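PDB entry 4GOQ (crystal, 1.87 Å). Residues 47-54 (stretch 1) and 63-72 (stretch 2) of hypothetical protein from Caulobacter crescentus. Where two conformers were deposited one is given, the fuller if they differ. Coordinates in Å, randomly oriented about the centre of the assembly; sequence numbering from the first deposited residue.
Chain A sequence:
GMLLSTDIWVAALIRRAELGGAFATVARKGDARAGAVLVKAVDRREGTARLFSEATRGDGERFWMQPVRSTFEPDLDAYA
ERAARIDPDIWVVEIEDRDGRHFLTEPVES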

# COMPACT_ATOMS: atom_id res chain seq x y z
N GLY A 47 -0.47 6.61 16.36
CA GLY A 47 -0.20 7.87 15.68
C GLY A 47 0.98 7.76 14.73
O GLY A 47 1.75 8.71 14.57
N THR A 48 1.14 6.56 14.12
CA THR A 48 2.25 6.31 13.22
C THR A 48 1.77 5.68 11.90
O THR A 48 0.61 5.29 11.80
CB THR A 48 3.30 5.45 13.88
OG1 THR A 48 4.48 5.53 13.06
CG2 THR A 48 2.84 4.00 14.11
N ALA A 49 2.67 5.60 10.90
CA ALA A 49 2.28 5.07 9.60
C ALA A 49 3.44 4.38 8.90
O ALA A 49 4.62 4.65 9.17
CB ALA A 49 1.73 6.20 8.74
N ARG A 50 3.09 3.46 7.99
CA ARG A 50 4.07 2.74 7.21
C ARG A 50 3.71 2.80 5.75
O ARG A 50 2.53 2.94 5.41
CB ARG A 50 4.16 1.27 7.67
CG ARG A 50 4.77 1.10 9.07
CD ARG A 50 4.70 -0.37 9.49
NE ARG A 50 3.32 -0.83 9.65
CZ ARG A 50 2.97 -2.11 9.82
NH1 ARG A 50 3.90 -3.05 9.85
NH2 ARG A 50 1.70 -2.45 9.95
N LEU A 51 4.70 2.69 4.89
CA LEU A 51 4.46 2.69 3.44
C LEU A 51 5.09 1.41 2.88
O LEU A 51 6.23 1.07 3.22
CB LEU A 51 5.07 3.95 2.82
CG LEU A 51 4.61 4.38 1.44
CD1 LEU A 51 3.12 4.73 1.43
CD2 LEU A 51 5.38 5.63 1.02
N PHE A 52 4.30 0.65 2.10
CA PHE A 52 4.72 -0.62 1.52
C PHE A 52 4.70 -0.53 -0.01
O PHE A 52 3.74 -0.01 -0.58
CB PHE A 52 3.80 -1.78 2.01
CG PHE A 52 3.80 -1.99 3.51
CD1 PHE A 52 4.83 -2.69 4.13
CD2 PHE A 52 2.77 -1.49 4.30
CE1 PHE A 52 4.83 -2.89 5.51
CE2 PHE A 52 2.77 -1.71 5.68
CZ PHE A 52 3.80 -2.39 6.28
N SER A 53 5.78 -1.00 -0.66
CA SER A 53 5.91 -1.11 -2.11
C SER A 53 6.25 -2.57 -2.48
O SER A 53 6.70 -3.35 -1.63
CB SER A 53 6.94 -0.14 -2.70
OG SER A 53 8.25 -0.47 -2.27
N GLU A 54 6.02 -2.92 -3.73
CA GLU A 54 6.20 -4.29 -4.22
C GLU A 54 7.64 -4.65 -4.48
O GLU A 54 8.40 -3.86 -5.02
CB GLU A 54 5.40 -4.48 -5.50
CG GLU A 54 3.92 -4.23 -5.35
CD GLU A 54 3.13 -4.43 -6.63
OE1 GLU A 54 3.00 -5.58 -7.10
OE2 GLU A 54 2.63 -3.42 -7.17
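Stretch 2, residues 63-72: FWMQPVRSTF

Stretch 2 runs antiparallel to stretch 1. Residues 63-65 are in strand conformation and lie beside strand 48-54, with an angle of 132° between the two N-to-C directions and a closest approach of 4.6 Å between the axes. The sheet pairing covers Ser53 with Met65 and Glu54 with Trp64.

Ser53 and Met65 form the hydrogen-bonded pair. Ser53 N donates to Met65 O at 2.9 Å, and Met65 N donates to Ser53 O at 2.9 Å. Both bonds are nearly straight. The two side chains share one face of the sheet, where Ser53 OG lies 3.4 Å from CE of Met65, which is selenomethionine. Ser53 OG also comes within 3.5 Å of Pro67 CG.

Trp64 covers the most surface in stretch 2. It pairs with Glu54 without hydrogen bonds, their CA atoms 5.0 Å apart, and both side chains point to the other face. Glu54 CG is 3.6 Å from Trp64 CZ3. Phe52 meets the edge of the same indole: its backbone C is 3.8 Å from Trp64 CE3, and its CB is 3.9 Å from that atom. The Phe52 ring also meets Gln66, with CE1 3.7 Å from Gln66 CG.

Weaker CA-H...O contacts extend the backbone approach. Phe52 CA lies 3.3 Å from Met65 O, and Gln66 CA lies 3.4 Å from Leu51 O.

Beyond Met65 no direct backbone hydrogen bond joins the stretches; waters take over further along. Leu51 CD2 still packs on Val68 CG1 at 3.8 Å. Water 3 accepts from Leu51 N at 3.0 Å and donates to Val68 O at 2.7 Å, bridging the two stretches. Water 2 donates to Ala49 O at 2.8 Å and accepts from Ser70 N at 2.9 Å. At the far end, Thr48 OG1 is 4.1 Å from Thr71 CA.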

# COMPACT_ATOMS: atom_id res chain seq x y z
N PHE A 63 6.50 -9.97 -2.45
CA PHE A 63 6.50 -9.57 -1.06
C PHE A 63 6.46 -8.04 -0.98
O PHE A 63 6.59 -7.35 -2.00
CB PHE A 63 7.68 -10.19 -0.29
CG PHE A 63 9.05 -9.58 -0.51
CD1 PHE A 63 9.89 -10.06 -1.51
CD2 PHE A 63 9.53 -8.58 0.34
CE1 PHE A 63 11.17 -9.51 -1.69
CE2 PHE A 63 10.80 -8.03 0.14
CZ PHE A 63 11.62 -8.52 -0.85
N TRP A 64 6.18 -7.52 0.21
CA TRP A 64 6.12 -6.07 0.41
C TRP A 64 7.32 -5.57 1.21
O TRP A 64 7.67 -6.13 2.24
CB TRP A 64 4.80 -5.68 1.10
CG TRP A 64 3.60 -6.02 0.27
CD1 TRP A 64 2.91 -7.20 0.25
CD2 TRP A 64 3.01 -5.19 -0.75
NE1 TRP A 64 1.89 -7.14 -0.68
CE2 TRP A 64 1.93 -5.91 -1.30
CE3 TRP A 64 3.26 -3.88 -1.19
CZ2 TRP A 64 1.15 -5.39 -2.35
CZ3 TRP A 64 2.48 -3.36 -2.21
CH2 TRP A 64 1.41 -4.09 -2.75
N MSE A 65 7.94 -4.52 0.72
CA MSE A 65 9.11 -3.89 1.35
C MSE A 65 8.70 -2.49 1.78
O MSE A 65 7.71 -1.97 1.26
CB MSE A 65 10.34 -3.88 0.39
CG MSE A 65 10.16 -3.07 -0.91
SE MSE A 65 11.73 -3.06 -2.15
CE MSE A 65 11.35 -1.45 -3.10
N GLN A 66 9.46 -1.86 2.69
CA GLN A 66 9.22 -0.47 3.10
C GLN A 66 10.31 0.36 2.45
O GLN A 66 11.48 0.23 2.82
CB GLN A 66 9.18 -0.29 4.63
CG GLN A 66 7.98 -1.04 5.23
CD GLN A 66 7.97 -0.92 6.72
OE1 GLN A 66 7.93 0.18 7.27
NE2 GLN A 66 8.01 -2.05 7.41
N PRO A 67 9.97 1.12 1.39
CA PRO A 67 11.01 1.88 0.66
C PRO A 67 11.46 3.14 1.39
O PRO A 67 12.46 3.76 1.01
CB PRO A 67 10.31 2.24 -0.65
CG PRO A 67 8.86 2.35 -0.29
CD PRO A 67 8.62 1.34 0.81
N VAL A 68 10.72 3.52 2.43
CA VAL A 68 10.98 4.69 3.28
C VAL A 68 10.38 4.36 4.65
O VAL A 68 9.33 3.71 4.71
CB VAL A 68 10.44 6.02 2.67
CG1 VAL A 68 8.96 5.92 2.34
CG2 VAL A 68 10.73 7.24 3.59
N ARG A 69 11.09 4.74 5.72
CA ARG A 69 10.61 4.54 7.08
C ARG A 69 10.69 5.85 7.79
O ARG A 69 11.74 6.51 7.75
CB ARG A 69 11.42 3.50 7.86
CG ARG A 69 11.38 2.11 7.26
CD ARG A 69 12.39 1.24 7.99
NE ARG A 69 12.51 -0.03 7.29
CZ ARG A 69 11.97 -1.16 7.70
NH1 ARG A 69 11.32 -1.22 8.86
NH2 ARG A 69 12.10 -2.27 6.98
N SER A 70 9.59 6.26 8.44
CA SER A 70 9.56 7.50 9.19
C SER A 70 8.36 7.53 10.13
O SER A 70 7.26 7.17 9.74
CB SER A 70 9.51 8.70 8.24
OG SER A 70 9.59 9.92 8.97
N THR A 71 8.56 8.06 11.34
CA THR A 71 7.46 8.30 12.28
C THR A 71 6.75 9.63 11.92
O THR A 71 5.71 9.95 12.50
CB THR A 71 7.94 8.32 13.74
OG1 THR A 71 8.93 9.33 13.89
CG2 THR A 71 8.43 6.96 14.22
N PHE A 72 7.32 10.38 10.94
CA PHE A 72 6.78 11.67 10.47
C PHE A 72 6.06 11.43 9.15
O PHE A 72 6.69 11.27 8.10
CB PHE A 72 7.90 12.71 10.35
CG PHE A 72 7.37 14.12 10.27
CD1 PHE A 72 6.75 14.71 11.36
CD2 PHE A 72 7.49 14.85 9.10
CE1 PHE A 72 6.26 16.02 11.29
CE2 PHE A 72 7.00 16.17 9.02
CZ PHE A 72 6.36 16.73 10.10
O HOH W 1 6.27 4.89 11.39
O HOH W 2 7.33 4.37 8.45
O HOH W 3 7.43 2.60 6.20